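Local atomic coordinates of Lin2111 protein (Listeria innocua, PDB entry 3EDP), a protein that is of unknown function but probably acts as a DNA-binding transcription regulator of the GntR type, with a UTRA domain. Residues G187-Q190 with I191-M194; H195-E198 with N199-V202. All coordinates share one frame; numbering follows the deposited sequence.

Contact 1: G187-Q190 with I191-M194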
loop_
_atom_site.group_PDB
_atom_site.type_symbol
_atom_site.label_atom_id
_atom_site.label_comp_id
_atom_site.label_asym_id
_atom_site.label_seq_id
_atom_site.Cartn_x
_atom_site.Cartn_y
_atom_site.Cartn_z
ATOM N N GLY A 187 16.108 17.252 4.354
ATOM C CA GLY A 187 17.367 17.004 5.033
ATOM C C GLY A 187 18.451 16.652 4.030
ATOM O O GLY A 187 18.249 16.776 2.823
ATOM N N ASN A 188 19.601 16.206 4.523
ATOM C CA ASN A 188 20.734 15.908 3.650
ATOM C C ASN A 188 20.403 14.875 2.576
ATOM O O ASN A 188 20.776 15.036 1.410
ATOM C CB ASN A 188 21.947 15.464 4.470
ATOM C CG ASN A 188 22.302 16.452 5.565
ATOM O OD1 ASN A 188 21.615 16.541 6.583
ATOM N ND2 ASN A 188 23.380 17.200 5.363
ATOM N N GLU A 189 19.696 13.820 2.978
ATOM C CA GLU A 189 19.270 12.769 2.059
ATOM C C GLU A 189 18.516 13.354 0.871
ATOM O O GLU A 189 18.821 13.056 -0.286
ATOM C CB GLU A 189 18.363 11.779 2.786
ATOM C CG GLU A 189 19.077 10.860 3.754
ATOM C CD GLU A 189 19.467 9.542 3.118
ATOM O OE1 GLU A 189 19.200 8.489 3.735
ATOM O OE2 GLU A 189 20.028 9.559 2.001
ATOM N N GLN A 190 17.524 14.184 1.175
ATOM C CA GLN A 190 16.696 14.809 0.151
ATOM C C GLN A 190 17.497 15.818 -0.671
ATOM O O GLN A 190 17.344 15.902 -1.889
ATOM C CB GLN A 190 15.469 15.472 0.788
ATOM C CG GLN A 190 14.525 14.492 1.489
ATOM C CD GLN A 190 15.050 14.028 2.847
ATOM O OE1 GLN A 190 15.745 14.768 3.544
ATOM N NE2 GLN A 190 14.710 12.799 3.227
ATOM N N ILE A 191 18.357 16.580 -0.004
ATOM C CA ILE A 191 19.231 17.515 -0.699
ATOM C C ILE A 191 20.005 16.789 -1.791
ATOM O O ILE A 191 19.884 17.107 -2.974
ATOM C CB ILE A 191 20.243 18.171 0.262
ATOM C CG1 ILE A 191 19.518 18.939 1.364
ATOM C CG2 ILE A 191 21.183 19.106 -0.499
ATOM C CD1 ILE A 191 18.547 19.950 0.843
ATOM N N LYS A 192 20.789 15.796 -1.384
ATOM C CA LYS A 192 21.692 15.115 -2.302
ATOM C C LYS A 192 20.966 14.284 -3.355
ATOM O O LYS A 192 21.331 14.306 -4.530
ATOM C CB LYS A 192 22.684 14.238 -1.530
ATOM C CG LYS A 192 22.040 13.123 -0.723
ATOM C CD LYS A 192 23.063 12.381 0.128
ATOM C CE LYS A 192 22.402 11.280 0.948
ATOM N NZ LYS A 192 23.344 10.633 1.905
ATOM N N ASN A 193 19.934 13.556 -2.937
ATOM C CA ASN A 193 19.316 12.569 -3.814
ATOM C C ASN A 193 18.173 13.088 -4.674
ATOM O O ASN A 193 17.884 12.524 -5.732
ATOM C CB ASN A 193 18.865 11.356 -3.002
ATOM C CG ASN A 193 20.020 10.448 -2.635
ATOM O OD1 ASN A 193 20.306 10.226 -1.458
ATOM N ND2 ASN A 193 20.701 9.926 -3.647
HETATM N N MSE A 194 17.526 14.158 -4.224
HETATM C CA MSE A 194 16.351 14.681 -4.919
HETATM C C MSE A 194 16.618 16.079 -5.441
HETATM O O MSE A 194 15.749 16.705 -6.050
HETATM C CB MSE A 194 15.140 14.703 -3.984
HETATM C CG MSE A 194 14.720 13.327 -3.500
HETATM SE SE MSE A 194 13.485 13.430 -1.997
HETATM C CE MSE A 194 11.944 14.247 -2.895
#
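K192 reaches back along the helix to E189 because its CG is wedged between its own backbone N and carbonyl carbon (chi1 62°) and its chain is fully extended beyond. The two side chains lie side by side, pointing the same way. The salt bridge from E189 OE2 to K192 NZ is long (3.5 Å), and OE2 lies closer to the methylene carbon K192 CE (3.1 Å). The other carboxylate oxygen, OE1, makes its main salt bridge with R142 and another with K129; so many positive charges nearby probably favour the ionised form.

On the next face of the helix, Q190 CG packs against SE of M194, a selenomethionine four residues on (3.8 Å), again flank against flank. The bend of Q190 at chi2 (77°) curls its amide back toward the start of the helix, where OE1 accepts a 2.6 Å hydrogen bond from G187 N, the N-cap residue. This is one half of a capping box, as G187 has no side chain to return the bond. Backbone bonds from i+4 to i begin at once, with I191 N 2.8 Å from G187 O, and continue through M194.

This short helix, 188-194, rests on the large antiparallel sheet of the UTRA domain: E189, N193 and M194 touch L140 of strand 137-146, Q190 and M194 lie on Y223 of strand 215-225, and N193 reaches V131 of strand 124-134.

Contact 2: H195-E198 with N199-V202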
loop_
_atom_site.group_PDB
_atom_site.type_symbol
_atom_site.label_atom_id
_atom_site.label_comp_id
_atom_site.label_asym_id
_atom_site.label_seq_id
_atom_site.Cartn_x
_atom_site.Cartn_y
_atom_site.Cartn_z
ATOM N N HIS A 195 17.823 16.567 -5.171
ATOM C CA HIS A 195 18.260 17.864 -5.663
ATOM C C HIS A 195 17.331 18.970 -5.188
ATOM O O HIS A 195 16.774 19.728 -5.981
ATOM C CB HIS A 195 18.387 17.837 -7.185
ATOM C CG HIS A 195 19.345 16.797 -7.680
ATOM N ND1 HIS A 195 18.947 15.525 -8.033
ATOM C CD2 HIS A 195 20.687 16.833 -7.853
ATOM C CE1 HIS A 195 20.000 14.827 -8.418
ATOM N NE2 HIS A 195 21.069 15.597 -8.318
ATOM N N LEU A 196 17.169 19.036 -3.872
ATOM C CA LEU A 196 16.386 20.079 -3.234
ATOM C C LEU A 196 17.317 20.969 -2.416
ATOM O O LEU A 196 18.479 20.624 -2.191
ATOM C CB LEU A 196 15.316 19.453 -2.331
ATOM C CG LEU A 196 14.225 18.643 -3.041
ATOM C CD1 LEU A 196 13.179 18.148 -2.051
ATOM C CD2 LEU A 196 13.565 19.468 -4.140
ATOM N N ASN A 197 16.806 22.115 -1.980
ATOM C CA ASN A 197 17.557 22.995 -1.091
ATOM C C ASN A 197 17.183 22.722 0.352
ATOM O O ASN A 197 16.095 22.222 0.622
ATOM C CB ASN A 197 17.279 24.461 -1.424
ATOM C CG ASN A 197 17.684 24.822 -2.833
ATOM O OD1 ASN A 197 18.580 24.202 -3.414
ATOM N ND2 ASN A 197 17.029 25.829 -3.397
ATOM N N GLU A 198 18.079 23.038 1.281
ATOM C CA GLU A 198 17.762 22.865 2.691
ATOM C C GLU A 198 16.428 23.516 3.022
ATOM O O GLU A 198 16.133 24.624 2.569
ATOM C CB GLU A 198 18.859 23.434 3.591
ATOM C CG GLU A 198 19.783 22.376 4.172
ATOM C CD GLU A 198 20.370 22.786 5.510
ATOM O OE1 GLU A 198 20.937 23.897 5.603
ATOM O OE2 GLU A 198 20.263 21.994 6.471
ATOM N N ASN A 199 15.622 22.803 3.800
ATOM C CA ASN A 199 14.348 23.325 4.278
ATOM C C ASN A 199 13.268 23.467 3.206
ATOM O O ASN A 199 12.208 24.040 3.457
ATOM C CB ASN A 199 14.557 24.642 5.030
ATOM C CG ASN A 199 15.472 24.480 6.227
ATOM O OD1 ASN A 199 16.198 25.401 6.598
ATOM N ND2 ASN A 199 15.458 23.292 6.827
ATOM N N ASP A 200 13.535 22.944 2.013
ATOM C CA ASP A 200 12.468 22.768 1.036
ATOM C C ASP A 200 11.459 21.796 1.645
ATOM O O ASP A 200 11.855 20.860 2.336
ATOM C CB ASP A 200 13.016 22.226 -0.290
ATOM C CG ASP A 200 13.546 23.331 -1.203
ATOM O OD1 ASP A 200 13.332 24.523 -0.882
ATOM O OD2 ASP A 200 14.173 23.011 -2.245
ATOM N N PRO A 201 10.158 22.028 1.413
ATOM C CA PRO A 201 9.115 21.140 1.950
ATOM C C PRO A 201 9.039 19.823 1.201
ATOM O O PRO A 201 9.083 19.797 -0.030
ATOM C CB PRO A 201 7.824 21.928 1.724
ATOM C CG PRO A 201 8.126 22.848 0.595
ATOM C CD PRO A 201 9.597 23.157 0.647
ATOM N N VAL A 202 8.895 18.736 1.947
ATOM C CA VAL A 202 8.878 17.407 1.352
ATOM C C VAL A 202 7.740 16.563 1.928
ATOM O O VAL A 202 7.509 16.580 3.136
ATOM C CB VAL A 202 10.224 16.692 1.606
ATOM C CG1 VAL A 202 10.144 15.238 1.176
ATOM C CG2 VAL A 202 11.355 17.420 0.886
#
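D200 folds its side chain back over N197, and each of its atoms meets part of the preceding loop. CB lies 3.2 Å from N197 O and also approaches L196 CB. CG, set anti to the carbonyl carbon of D200 (chi1 -85°), stays close to the same N197 carbonyl, while OD1 comes nearest to N197 O and CB. At the tip, OD2 accepts a 2.8 Å hydrogen bond from N197 N; the bond is fairly straight (162°), but the donor stands well above the carboxylate plane. OD2 also rests 3.5 Å from N197 CB.

The backbone answers in the reverse direction: D200 N donates to N197 O at 3.0 Å and closes a type II beta turn from N197 to D200, with N199 at its third position in a positive-phi conformation. Side chain and main chain of D200 thus grip N197 at both its N and its O. Flanking the turn, L196 CD1 and V202 CG2 meet at 3.5 Å, an apolar contact across the base of the loop.

The turn leads from helix 188-194 into strand 201-211, where V202 bonds through its backbone to I184 of strand 176-185 and touches Y223 of strand 215-225, while P201 packs on V233 and F235 of strand 231-235.

Contact 1 and contact 2 are consecutive along the chain, helix 188-194 running into the loop and turn that start strand 201-211, and their centres lie 8 Å apart. I191 joins them: its CD1 is 3.1 Å from L196 O and 3.2 Å from E198 N, so the isoleucine packs against the main chain of the loop. Q190 O also comes within 4.1 Å of L196 CB. Y223 is shared, touched by Q190 and M194 from the helix and by V202 from the strand. Together the two contacts form the connection between neighbouring antiparallel strands 176-185 and 201-211 within the UTRA domain.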